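Local coordinates for protein pyridine nucleotide-disulphide oxidoreductase dimerisation region (Escherichia coli BL21, PDB 6KYY) that probably takes part in resistance to reactive chlorine stress as an FAD-containing flavoprotein disulfide reductase that also binds copper(II), at residues K414-A419 with Y423-D428; G127-I132 with D319-E324; T192-A197 with A246-D251. One frame throughout, in Å; residues are numbered along the deposited sequence.

The three contacts sample three parts of a protein of the pyridine nucleotide-disulfide oxidoreductase family, probably class I, and none touches another. Contact 2 ties strand 130-132, in the mixed sheet of the FAD-bearing region, to the end of helix 307-321. Contact 3 is nested inside the chain loop that contact 2 closes and joins a parallel five-stranded sheet to an antiparallel three-stranded one; the centres of contacts 2 and 3 lie about 47 Å apart, on opposite sides of the chain's centre. Contact 1 comes last in sequence, in the dimerisation region, its centre about 36 Å from that of contact 2 and about 42 Å from that of contact 3. Each joins elements of its own region by apolar side chains, and only contact 1 is touched by the second subunit.

Contact 1: K414-A419 with Y423-D428; sequences KMVMDA and YSILRD
V416 turns its isopropyl group toward I425 and L426, and the two partners meet it differently. Against L426 the approach is tip to tip: V416 CG2 lies 4.0 Å from L426 CD1, while V416 CG1 comes within 4.1 Å of L426 CD2, so each branch of the valine faces one branch of the leucine. Against I425 the side chains slide past each other in opposite directions. Here the touching atom is the short branch, with I425 CG2 3.7 Å from V416 CG1. The chi1 of -87° sets CG2 anti to the backbone N of I425, and the ethyl arm leads away from the valine. V416 accounts for about half of the 125 Å² buried in all. The CA atoms of V416 and I425 are 7.7 Å apart, a spacing that lets these short side chains bridge the two helices.

Charges sit outside this apolar join. Within the first helix, K414 NZ meets the syn lone pair of D418 OD1 at 2.7 Å, and the same nitrogen bonds to N334 O; in segment 423-428, R427 NH2 pairs with D428 OD2 at 2.9 Å.

Helix 406-418 and helix 424-428 follow one another through a short connection in the dimerisation region. M396 of strand 396-402 packs on both V416 and L426, while M415 of the second subunit touches V416, placing the pair between its own sheet and the dimer partner.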
ATOM      1  N   LYS B 414      13.057   1.635   1.912  1.00 12.46           N
ATOM      2  CA  LYS B 414      13.786   2.730   2.545  1.00 12.59           C
ATOM      3  C   LYS B 414      14.085   2.431   4.006  1.00 21.05           C
ATOM      4  O   LYS B 414      15.079   2.925   4.552  1.00 16.85           O
ATOM      5  CB  LYS B 414      12.986   4.026   2.420  1.00  7.53           C
ATOM      6  CG  LYS B 414      13.730   5.268   2.876  1.00 15.83           C
ATOM      7  CD  LYS B 414      12.975   5.987   3.979  1.00 18.91           C
ATOM      8  CE  LYS B 414      13.411   7.435   4.073  1.00 12.53           C
ATOM      9  NZ  LYS B 414      14.893   7.558   4.025  1.00 20.08           N
ATOM     10  N   MET B 415      13.245   1.619   4.648  1.00 18.68           N
ATOM     11  CA  MET B 415      13.428   1.297   6.059  1.00 22.41           C
ATOM     12  C   MET B 415      14.776   0.627   6.304  1.00 28.45           C
ATOM     13  O   MET B 415      15.615   1.142   7.051  1.00 23.43           O
ATOM     14  CB  MET B 415      12.285   0.399   6.532  1.00 27.32           C
ATOM     15  CG  MET B 415      11.100   1.141   7.107  1.00 37.65           C
ATOM     16  SD  MET B 415      11.382   1.657   8.807  1.00 51.09           S
ATOM     17  CE  MET B 415      10.446   3.181   8.839  1.00 30.71           C
ATOM     18  N   VAL B 416      15.004  -0.530   5.676  1.00 12.57           N
ATOM     19  CA  VAL B 416      16.222  -1.285   5.939  1.00 20.02           C
ATOM     20  C   VAL B 416      17.452  -0.618   5.336  1.00 25.80           C
ATOM     21  O   VAL B 416      18.575  -0.889   5.777  1.00 24.54           O
ATOM     22  CB  VAL B 416      16.082  -2.733   5.433  1.00 26.63           C
ATOM     23  CG1 VAL B 416      14.759  -3.324   5.880  1.00 26.07           C
ATOM     24  CG2 VAL B 416      16.200  -2.788   3.924  1.00 18.97           C
ATOM     25  N   MET B 417      17.280   0.253   4.338  1.00 18.97           N
ATOM     26  CA  MET B 417      18.426   0.980   3.801  1.00 20.05           C
ATOM     27  C   MET B 417      18.916   2.030   4.790  1.00 18.72           C
ATOM     28  O   MET B 417      20.127   2.237   4.934  1.00 37.01           O
ATOM     29  CB  MET B 417      18.067   1.622   2.461  1.00 20.21           C
ATOM     30  CG  MET B 417      18.045   0.636   1.305  1.00 15.94           C
ATOM     31  SD  MET B 417      18.125   1.361  -0.346  1.00 27.28           S
ATOM     32  CE  MET B 417      18.073   3.107   0.027  1.00 12.09           C
ATOM     33  N   ASP B 418      17.992   2.698   5.483  1.00 18.35           N
ATOM     34  CA  ASP B 418      18.387   3.654   6.510  1.00 20.08           C
ATOM     35  C   ASP B 418      19.042   2.953   7.694  1.00 24.25           C
ATOM     36  O   ASP B 418      20.026   3.453   8.253  1.00 27.39           O
ATOM     37  CB  ASP B 418      17.174   4.462   6.971  1.00 14.31           C
ATOM     38  CG  ASP B 418      16.764   5.524   5.969  1.00 27.10           C
ATOM     39  OD1 ASP B 418      15.630   6.037   6.076  1.00 20.60           O
ATOM     40  OD2 ASP B 418      17.577   5.847   5.076  1.00 16.69           O
ATOM     41  N   ALA B 419      18.516   1.793   8.085  1.00 24.30           N
ATOM     42  CA  ALA B 419      19.046   1.039   9.214  1.00 21.66           C
ATOM     43  C   ALA B 419      20.275   0.212   8.859  1.00 26.49           C
ATOM     44  O   ALA B 419      20.782  -0.512   9.723  1.00 21.58           O
ATOM     45  CB  ALA B 419      17.960   0.127   9.791  1.00 19.00           C
ATOM     46  N   TYR B 423      20.180  -7.022   2.270  1.00 33.66           N
ATOM     47  CA  TYR B 423      19.036  -7.426   1.461  1.00 28.12           C
ATOM     48  C   TYR B 423      18.374  -8.689   1.990  1.00 26.43           C
ATOM     49  O   TYR B 423      17.214  -8.953   1.655  1.00 22.97           O
ATOM     50  CB  TYR B 423      19.465  -7.640   0.007  1.00 29.86           C
ATOM     51  CG  TYR B 423      20.033  -9.017  -0.266  1.00 33.19           C
ATOM     52  CD1 TYR B 423      19.229 -10.042  -0.751  1.00 28.04           C
ATOM     53  CD2 TYR B 423      21.376  -9.290  -0.038  1.00 39.19           C
ATOM     54  CE1 TYR B 423      19.745 -11.300  -0.992  1.00 42.41           C
ATOM     55  CE2 TYR B 423      21.901 -10.545  -0.282  1.00 46.53           C
ATOM     56  CZ  TYR B 423      21.081 -11.545  -0.761  1.00 41.91           C
ATOM     57  OH  TYR B 423      21.598 -12.796  -1.006  1.00 34.39           O
ATOM     58  N   SER B 424      19.088  -9.478   2.796  1.00 27.96           N
ATOM     59  CA  SER B 424      18.532 -10.716   3.326  1.00 30.78           C
ATOM     60  C   SER B 424      17.311 -10.475   4.204  1.00 31.01           C
ATOM     61  O   SER B 424      16.482 -11.380   4.354  1.00 34.34           O
ATOM     62  CB  SER B 424      19.603 -11.471   4.115  1.00 17.18           C
ATOM     63  OG  SER B 424      19.789 -10.896   5.398  1.00 57.83           O
ATOM     64  N   ILE B 425      17.180  -9.279   4.782  1.00 22.17           N
ATOM     65  CA  ILE B 425      16.041  -8.989   5.650  1.00 17.86           C
ATOM     66  C   ILE B 425      14.740  -9.051   4.858  1.00 25.88           C
ATOM     67  O   ILE B 425      13.758  -9.667   5.289  1.00 35.29           O
ATOM     68  CB  ILE B 425      16.225  -7.622   6.335  1.00 15.25           C
ATOM     69  CG1 ILE B 425      17.017  -7.781   7.634  1.00 17.20           C
ATOM     70  CG2 ILE B 425      14.879  -6.970   6.618  1.00 15.42           C
ATOM     71  CD1 ILE B 425      16.268  -8.534   8.715  1.00 15.05           C
ATOM     72  N   LEU B 426      14.717  -8.425   3.681  1.00 24.55           N
ATOM     73  CA  LEU B 426      13.514  -8.429   2.858  1.00 27.52           C
ATOM     74  C   LEU B 426      13.336  -9.730   2.089  1.00 22.35           C
ATOM     75  O   LEU B 426      12.215 -10.037   1.668  1.00 22.31           O
ATOM     76  CB  LEU B 426      13.538  -7.245   1.889  1.00 28.09           C
ATOM     77  CG  LEU B 426      13.612  -5.870   2.561  1.00 23.42           C
ATOM     78  CD1 LEU B 426      13.718  -4.759   1.528  1.00 17.94           C
ATOM     79  CD2 LEU B 426      12.413  -5.654   3.470  1.00 14.50           C
ATOM     80  N   ARG B 427      14.408 -10.504   1.902  1.00 23.17           N
ATOM     81  CA  ARG B 427      14.300 -11.791   1.227  1.00 26.05           C
ATOM     82  C   ARG B 427      13.619 -12.844   2.093  1.00 25.17           C
ATOM     83  O   ARG B 427      13.040 -13.793   1.555  1.00 25.67           O
ATOM     84  CB  ARG B 427      15.692 -12.275   0.806  1.00 34.07           C
ATOM     85  CG  ARG B 427      15.704 -13.574   0.009  1.00 23.44           C
ATOM     86  CD  ARG B 427      17.064 -14.254   0.071  1.00 21.41           C
ATOM     87  NE  ARG B 427      17.459 -14.577   1.439  1.00 23.33           N
ATOM     88  CZ  ARG B 427      18.720 -14.693   1.845  1.00 27.40           C
ATOM     89  NH1 ARG B 427      19.713 -14.512   0.985  1.00 13.28           N
ATOM     90  NH2 ARG B 427      18.989 -14.988   3.110  1.00 15.23           N
ATOM     91  N   ASP B 428      13.655 -12.691   3.418  1.00 21.53           N
ATOM     92  CA  ASP B 428      13.165 -13.717   4.326  1.00 23.91           C
ATOM     93  C   ASP B 428      12.039 -13.255   5.239  1.00 22.18           C
ATOM     94  O   ASP B 428      11.590 -14.040   6.082  1.00 21.82           O
ATOM     95  CB  ASP B 428      14.317 -14.254   5.187  1.00  8.45           C
ATOM     96  CG  ASP B 428      15.339 -15.023   4.376  1.00 24.60           C
ATOM     97  OD1 ASP B 428      14.947 -15.661   3.376  1.00 44.81           O
ATOM     98  OD2 ASP B 428      16.533 -14.988   4.737  1.00 42.19           O
TER

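Contact 2: G127-I132 with D319-E324; sequences GEKIFI and DELLGE
L321 contributes 62 of the 111 Å² buried here and spends its two methyl groups on two different partners, F131 and K129. One branch goes to the phenylalanine: L321 CD1 lies 3.6 Å from F131 CZ and 3.7 Å from F131 CE2, so the far end of the ring does the touching. With chi1 at -52°, the ring of F131 stands anti to its carbonyl carbon and reaches out to meet a leucine coming from the opposite direction. The other branch goes to the lysine, where L321 CD2 sits 4.0 Å from K129 CD and 4.1 Å from K129 CE. These two side chains run alongside each other in opposite senses, so the methyl rests on the aliphatic shaft and not on the amine; K129 NZ is 5.5 Å from L321 CD2.

K129 and F131 are two residues apart, and both point at the last turn of helix 307-321. The ring of F131 is also stacked with W295 of the adjoining strand 294-296, and it touches L25 of helix 20-31. L321 in turn packs on W295 and L29.

The chemistry is wholly nonpolar: methyl, aromatic carbon and methylene meet through dispersion and burial. The lysine lends its methylenes to the join, while the bend at chi4 (-6°) turns its amine away from the leucine.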
ATOM      1  N   GLY B 127       7.427  40.588  14.105  1.00 30.38           N
ATOM      2  CA  GLY B 127       7.739  39.256  14.581  1.00 23.39           C
ATOM      3  C   GLY B 127       9.093  39.117  15.245  1.00 29.69           C
ATOM      4  O   GLY B 127      10.113  39.533  14.688  1.00 28.20           O
ATOM      5  N   GLU B 128       9.108  38.537  16.449  1.00 28.69           N
ATOM      6  CA  GLU B 128      10.372  38.179  17.083  1.00 27.64           C
ATOM      7  C   GLU B 128      11.137  37.175  16.231  1.00 35.88           C
ATOM      8  O   GLU B 128      12.358  37.287  16.065  1.00 20.15           O
ATOM      9  CB  GLU B 128      10.116  37.609  18.479  1.00 28.16           C
ATOM     10  CG  GLU B 128      10.182  38.628  19.602  1.00 35.51           C
ATOM     11  CD  GLU B 128       9.573  38.111  20.891  1.00 41.47           C
ATOM     12  OE1 GLU B 128       9.503  38.884  21.869  1.00 59.37           O
ATOM     13  OE2 GLU B 128       9.164  36.932  20.926  1.00 27.37           O
ATOM     14  N   LYS B 129      10.433  36.181  15.694  1.00 17.69           N
ATOM     15  CA  LYS B 129      10.967  35.246  14.716  1.00 15.58           C
ATOM     16  C   LYS B 129       9.993  35.168  13.552  1.00 15.77           C
ATOM     17  O   LYS B 129       8.776  35.231  13.748  1.00 24.34           O
ATOM     18  CB  LYS B 129      11.176  33.848  15.316  1.00 21.40           C
ATOM     19  CG  LYS B 129      11.736  33.834  16.730  1.00 19.06           C
ATOM     20  CD  LYS B 129      12.010  32.409  17.187  1.00 22.77           C
ATOM     21  CE  LYS B 129      12.798  32.374  18.488  1.00 21.97           C
ATOM     22  NZ  LYS B 129      13.223  33.732  18.927  1.00 25.01           N
ATOM     23  N   ILE B 130      10.526  35.045  12.340  1.00 21.90           N
ATOM     24  CA  ILE B 130       9.711  34.959  11.134  1.00 28.98           C
ATOM     25  C   ILE B 130      10.149  33.741  10.335  1.00 25.77           C
ATOM     26  O   ILE B 130      11.347  33.465  10.210  1.00 29.60           O
ATOM     27  CB  ILE B 130       9.806  36.244  10.283  1.00 21.78           C
ATOM     28  CG1 ILE B 130       9.604  37.481  11.162  1.00 33.63           C
ATOM     29  CG2 ILE B 130       8.777  36.223   9.167  1.00 27.91           C
ATOM     30  CD1 ILE B 130       9.820  38.792  10.444  1.00 26.58           C
ATOM     31  N   PHE B 131       9.176  33.010   9.795  1.00 22.27           N
ATOM     32  CA  PHE B 131       9.417  31.746   9.105  1.00 15.68           C
ATOM     33  C   PHE B 131       8.819  31.833   7.706  1.00 18.90           C
ATOM     34  O   PHE B 131       7.598  31.940   7.553  1.00 19.37           O
ATOM     35  CB  PHE B 131       8.820  30.577   9.889  1.00 13.93           C
ATOM     36  CG  PHE B 131       9.235  30.540  11.335  1.00 24.87           C
ATOM     37  CD1 PHE B 131       8.557  31.285  12.287  1.00 23.94           C
ATOM     38  CD2 PHE B 131      10.302  29.758  11.743  1.00 17.81           C
ATOM     39  CE1 PHE B 131       8.939  31.253  13.615  1.00 19.68           C
ATOM     40  CE2 PHE B 131      10.689  29.721  13.071  1.00 21.64           C
ATOM     41  CZ  PHE B 131      10.006  30.471  14.007  1.00 25.95           C
ATOM     42  N   ILE B 132       9.678  31.783   6.692  1.00 12.77           N
ATOM     43  CA  ILE B 132       9.243  31.887   5.302  1.00  7.75           C
ATOM     44  C   ILE B 132       8.764  30.518   4.830  1.00 14.82           C
ATOM     45  O   ILE B 132       9.504  29.532   4.896  1.00 21.46           O
ATOM     46  CB  ILE B 132      10.374  32.417   4.411  1.00  8.58           C
ATOM     47  CG1 ILE B 132      10.730  33.853   4.804  1.00 11.96           C
ATOM     48  CG2 ILE B 132       9.980  32.337   2.943  1.00 13.79           C
ATOM     49  CD1 ILE B 132      11.656  34.547   3.826  1.00 21.99           C
ATOM     50  N   ASP B 319      12.880  21.222  16.441  1.00  8.35           N
ATOM     51  CA  ASP B 319      13.942  20.721  17.303  1.00 10.61           C
ATOM     52  C   ASP B 319      14.844  21.835  17.814  1.00 24.37           C
ATOM     53  O   ASP B 319      15.581  21.623  18.783  1.00 30.80           O
ATOM     54  CB  ASP B 319      14.774  19.679  16.557  1.00 13.69           C
ATOM     55  CG  ASP B 319      15.509  18.742  17.494  1.00 29.49           C
ATOM     56  OD1 ASP B 319      15.033  18.539  18.630  1.00 19.58           O
ATOM     57  OD2 ASP B 319      16.562  18.205  17.093  1.00 23.76           O
ATOM     58  N   GLU B 320      14.813  23.011  17.190  1.00 21.74           N
ATOM     59  CA  GLU B 320      15.622  24.128  17.657  1.00 21.73           C
ATOM     60  C   GLU B 320      14.862  25.030  18.622  1.00 24.96           C
ATOM     61  O   GLU B 320      15.424  25.474  19.628  1.00 25.25           O
ATOM     62  CB  GLU B 320      16.126  24.953  16.470  1.00 14.57           C
ATOM     63  CG  GLU B 320      17.046  26.097  16.867  1.00 28.80           C
ATOM     64  CD  GLU B 320      17.793  26.686  15.690  1.00 15.52           C
ATOM     65  OE1 GLU B 320      18.976  26.335  15.499  1.00 45.03           O
ATOM     66  OE2 GLU B 320      17.199  27.505  14.959  1.00 17.55           O
ATOM     67  N   LEU B 321      13.587  25.303  18.338  1.00 38.73           N
ATOM     68  CA  LEU B 321      12.819  26.222  19.169  1.00 18.72           C
ATOM     69  C   LEU B 321      12.297  25.564  20.439  1.00 29.94           C
ATOM     70  O   LEU B 321      12.130  26.245  21.457  1.00 24.96           O
ATOM     71  CB  LEU B 321      11.648  26.799  18.373  1.00 12.04           C
ATOM     72  CG  LEU B 321      11.959  27.379  16.993  1.00 22.39           C
ATOM     73  CD1 LEU B 321      10.682  27.857  16.321  1.00 22.02           C
ATOM     74  CD2 LEU B 321      12.969  28.509  17.100  1.00 14.74           C
ATOM     75  N   LEU B 322      12.032  24.258  20.409  1.00 19.72           N
ATOM     76  CA  LEU B 322      11.379  23.585  21.523  1.00 12.36           C
ATOM     77  C   LEU B 322      12.279  22.578  22.232  1.00 23.73           C
ATOM     78  O   LEU B 322      11.792  21.818  23.077  1.00 19.10           O
ATOM     79  CB  LEU B 322      10.090  22.914  21.040  1.00 14.48           C
ATOM     80  CG  LEU B 322       9.009  23.899  20.580  1.00 10.51           C
ATOM     81  CD1 LEU B 322       7.647  23.229  20.489  1.00 12.85           C
ATOM     82  CD2 LEU B 322       8.948  25.112  21.501  1.00 14.05           C
ATOM     83  N   GLY B 323      13.568  22.548  21.919  1.00 26.47           N
ATOM     84  CA  GLY B 323      14.541  21.858  22.743  1.00 39.65           C
ATOM     85  C   GLY B 323      15.108  20.613  22.080  1.00 33.68           C
ATOM     86  O   GLY B 323      14.772  20.258  20.949  1.00 38.36           O
ATOM     87  N   GLU B 324      15.984  19.951  22.846  1.00 37.85           N
ATOM     88  CA  GLU B 324      16.738  18.765  22.423  1.00 48.99           C
ATOM     89  C   GLU B 324      17.793  19.119  21.375  1.00 56.39           C
ATOM     90  O   GLU B 324      18.030  18.367  20.430  1.00 57.34           O
ATOM     91  CB  GLU B 324      15.821  17.645  21.916  1.00 49.89           C
ATOM     92  CG  GLU B 324      16.385  16.242  22.129  1.00 46.80           C
ATOM     93  CD  GLU B 324      17.007  15.660  20.873  1.00 55.87           C
ATOM     94  OE1 GLU B 324      17.946  14.845  20.995  1.00 36.15           O
ATOM     95  OE2 GLU B 324      16.560  16.021  19.763  1.00 56.67           O
TER

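Contact 3: T192-A197 with A246-D251; sequences TILEAA and AQLAVD
Flat groups take no part in the join of T192 to L248, which is made by methyl and methine carbon. The one beside it is the imidazole of H167, which lies outside both segments and is touched by L248 and V250. The carboxylate of E195 is far from segment 246-251, one oxygen turned back on its own chain, where E195 OE1 receives weak bonds from A196 N and A197 N.

The join itself centres on one methyl. L248 CD2 lies 3.7 Å from T192 CG2 and 4.1 Å from T192 CB, the two side chains reaching toward each other tip to tip. A third, looser approach sets L248 CD2 4.4 Å from L194 CD1, so the methyl is met by the two residues that project from the same face of strand 190-194. The threonine divides its branches: CG2, anti to the backbone N, serves the apolar contact, while OG1 hydrogen-bonds to H167 NE2. L248 supplies 52 of the 112 Å² buried. The CA atoms of T192 and V250 are 8.5 Å apart, too far for the strands to pair, and the link therefore depends on side chains.

Strand 190-194 runs between 167-171 and 221-224 in the parallel sheet, which is consistent with the Rossmann-type nucleotide-binding domain of this family. Strand 247-250 is an outer strand of the antiparallel sheet packed against it, with 239-242 beside it. H167, at the start of strand 167-171, thus meets both sides of the join, and the chain turns through D251 into strand 252-255, a member of the parallel sheet.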
ATOM      1  N   THR B 192      -0.288  14.053 -25.736  1.00 22.08           N
ATOM      2  CA  THR B 192       0.973  14.240 -26.455  1.00 34.27           C
ATOM      3  C   THR B 192       1.887  15.080 -25.567  1.00 29.37           C
ATOM      4  O   THR B 192       1.696  16.293 -25.446  1.00 32.60           O
ATOM      5  CB  THR B 192       0.753  14.908 -27.808  1.00 19.21           C
ATOM      6  OG1 THR B 192      -0.081  14.078 -28.626  1.00 29.68           O
ATOM      7  CG2 THR B 192       2.082  15.129 -28.514  1.00 30.95           C
ATOM      8  N   ILE B 193       2.870  14.434 -24.945  1.00 33.25           N
ATOM      9  CA  ILE B 193       3.835  15.110 -24.084  1.00 29.68           C
ATOM     10  C   ILE B 193       5.072  15.437 -24.909  1.00 28.62           C
ATOM     11  O   ILE B 193       5.594  14.579 -25.632  1.00 41.72           O
ATOM     12  CB  ILE B 193       4.193  14.255 -22.855  1.00 23.71           C
ATOM     13  CG1 ILE B 193       4.581  12.833 -23.261  1.00 33.76           C
ATOM     14  CG2 ILE B 193       3.025  14.203 -21.885  1.00 47.16           C
ATOM     15  CD1 ILE B 193       4.661  11.868 -22.092  1.00 42.85           C
ATOM     16  N   LEU B 194       5.536  16.680 -24.810  1.00 33.17           N
ATOM     17  CA  LEU B 194       6.676  17.165 -25.577  1.00 36.69           C
ATOM     18  C   LEU B 194       7.802  17.516 -24.617  1.00 27.84           C
ATOM     19  O   LEU B 194       7.652  18.412 -23.779  1.00 34.79           O
ATOM     20  CB  LEU B 194       6.288  18.377 -26.426  1.00 35.74           C
ATOM     21  CG  LEU B 194       4.984  18.225 -27.214  1.00 36.18           C
ATOM     22  CD1 LEU B 194       4.411  19.585 -27.585  1.00 41.39           C
ATOM     23  CD2 LEU B 194       5.199  17.370 -28.456  1.00 42.31           C
ATOM     24  N   GLU B 195       8.923  16.813 -24.740  1.00 24.69           N
ATOM     25  CA  GLU B 195      10.081  17.008 -23.880  1.00 41.80           C
ATOM     26  C   GLU B 195      11.236  17.584 -24.689  1.00 32.86           C
ATOM     27  O   GLU B 195      11.493  17.150 -25.817  1.00 33.43           O
ATOM     28  CB  GLU B 195      10.496  15.688 -23.223  1.00 35.51           C
ATOM     29  CG  GLU B 195      11.919  15.661 -22.682  1.00 35.11           C
ATOM     30  CD  GLU B 195      12.061  16.415 -21.375  1.00 40.71           C
ATOM     31  OE1 GLU B 195      12.110  17.663 -21.408  1.00 41.78           O
ATOM     32  OE2 GLU B 195      12.124  15.760 -20.314  1.00 41.95           O
ATOM     33  N   ALA B 196      11.927  18.569 -24.110  1.00 38.76           N
ATOM     34  CA  ALA B 196      13.042  19.200 -24.808  1.00 32.49           C
ATOM     35  C   ALA B 196      14.269  18.298 -24.854  1.00 45.61           C
ATOM     36  O   ALA B 196      15.012  18.318 -25.843  1.00 53.20           O
ATOM     37  CB  ALA B 196      13.390  20.533 -24.145  1.00 33.01           C
ATOM     38  N   ALA B 197      14.503  17.512 -23.804  1.00 33.20           N
ATOM     39  CA  ALA B 197      15.656  16.625 -23.767  1.00 36.59           C
ATOM     40  C   ALA B 197      15.511  15.512 -24.806  1.00 33.33           C
ATOM     41  O   ALA B 197      14.444  15.294 -25.388  1.00 40.13           O
ATOM     42  CB  ALA B 197      15.829  16.027 -22.371  1.00 36.45           C
ATOM     43  N   ALA B 246       7.569  20.821 -37.722  1.00 57.82           N
ATOM     44  CA  ALA B 246       6.217  20.302 -37.666  1.00 61.45           C
ATOM     45  C   ALA B 246       5.397  21.115 -36.674  1.00 70.73           C
ATOM     46  O   ALA B 246       5.924  21.918 -35.898  1.00 71.13           O
ATOM     47  CB  ALA B 246       6.225  18.819 -37.274  1.00 51.11           C
ATOM     48  N   GLN B 247       4.087  20.886 -36.707  1.00 57.12           N
ATOM     49  CA  GLN B 247       3.144  21.607 -35.866  1.00 72.03           C
ATOM     50  C   GLN B 247       2.055  20.654 -35.397  1.00 77.72           C
ATOM     51  O   GLN B 247       1.640  19.758 -36.139  1.00 67.54           O
ATOM     52  CB  GLN B 247       2.527  22.791 -36.622  1.00 75.87           C
ATOM     53  CG  GLN B 247       1.634  23.682 -35.771  1.00 89.43           C
ATOM     54  CD  GLN B 247       0.349  24.064 -36.476  1.00 76.87           C
ATOM     55  OE1 GLN B 247       0.279  25.093 -37.149  1.00 94.35           O
ATOM     56  NE2 GLN B 247      -0.676  23.234 -36.328  1.00 86.73           N
ATOM     57  N   LEU B 248       1.591  20.856 -34.165  1.00 63.13           N
ATOM     58  CA  LEU B 248       0.597  19.991 -33.545  1.00 52.02           C
ATOM     59  C   LEU B 248      -0.531  20.829 -32.960  1.00 47.48           C
ATOM     60  O   LEU B 248      -0.288  21.882 -32.362  1.00 51.14           O
ATOM     61  CB  LEU B 248       1.231  19.123 -32.449  1.00 44.27           C
ATOM     62  CG  LEU B 248       0.301  18.556 -31.374  1.00 47.41           C
ATOM     63  CD1 LEU B 248      -0.402  17.303 -31.874  1.00 44.76           C
ATOM     64  CD2 LEU B 248       1.075  18.271 -30.098  1.00 42.30           C
ATOM     65  N   ALA B 249      -1.763  20.356 -33.135  1.00 54.28           N
ATOM     66  CA  ALA B 249      -2.952  21.020 -32.618  1.00 56.94           C
ATOM     67  C   ALA B 249      -3.612  20.141 -31.564  1.00 42.54           C
ATOM     68  O   ALA B 249      -3.832  18.947 -31.796  1.00 31.30           O
ATOM     69  CB  ALA B 249      -3.941  21.333 -33.743  1.00 35.24           C
ATOM     70  N   VAL B 250      -3.923  20.732 -30.409  1.00 49.80           N
ATOM     71  CA  VAL B 250      -4.540  20.017 -29.299  1.00 46.64           C
ATOM     72  C   VAL B 250      -5.705  20.841 -28.763  1.00 35.37           C
ATOM     73  O   VAL B 250      -5.835  22.035 -29.040  1.00 44.45           O
ATOM     74  CB  VAL B 250      -3.535  19.713 -28.165  1.00 53.15           C
ATOM     75  CG1 VAL B 250      -2.406  18.826 -28.672  1.00 59.08           C
ATOM     76  CG2 VAL B 250      -2.985  21.004 -27.583  1.00 37.31           C
ATOM     77  N   ASP B 251      -6.559  20.179 -27.980  1.00 36.85           N
ATOM     78  CA  ASP B 251      -7.716  20.855 -27.402  1.00 38.77           C
ATOM     79  C   ASP B 251      -7.323  21.726 -26.214  1.00 43.05           C
ATOM     80  O   ASP B 251      -7.858  22.827 -26.044  1.00 46.04           O
ATOM     81  CB  ASP B 251      -8.772  19.830 -26.984  1.00 40.64           C
ATOM     82  CG  ASP B 251      -9.495  19.221 -28.168  1.00 39.97           C
ATOM     83  OD1 ASP B 251     -10.076  19.984 -28.969  1.00 57.02           O
ATOM     84  OD2 ASP B 251      -9.481  17.980 -28.301  1.00 29.50           O
TER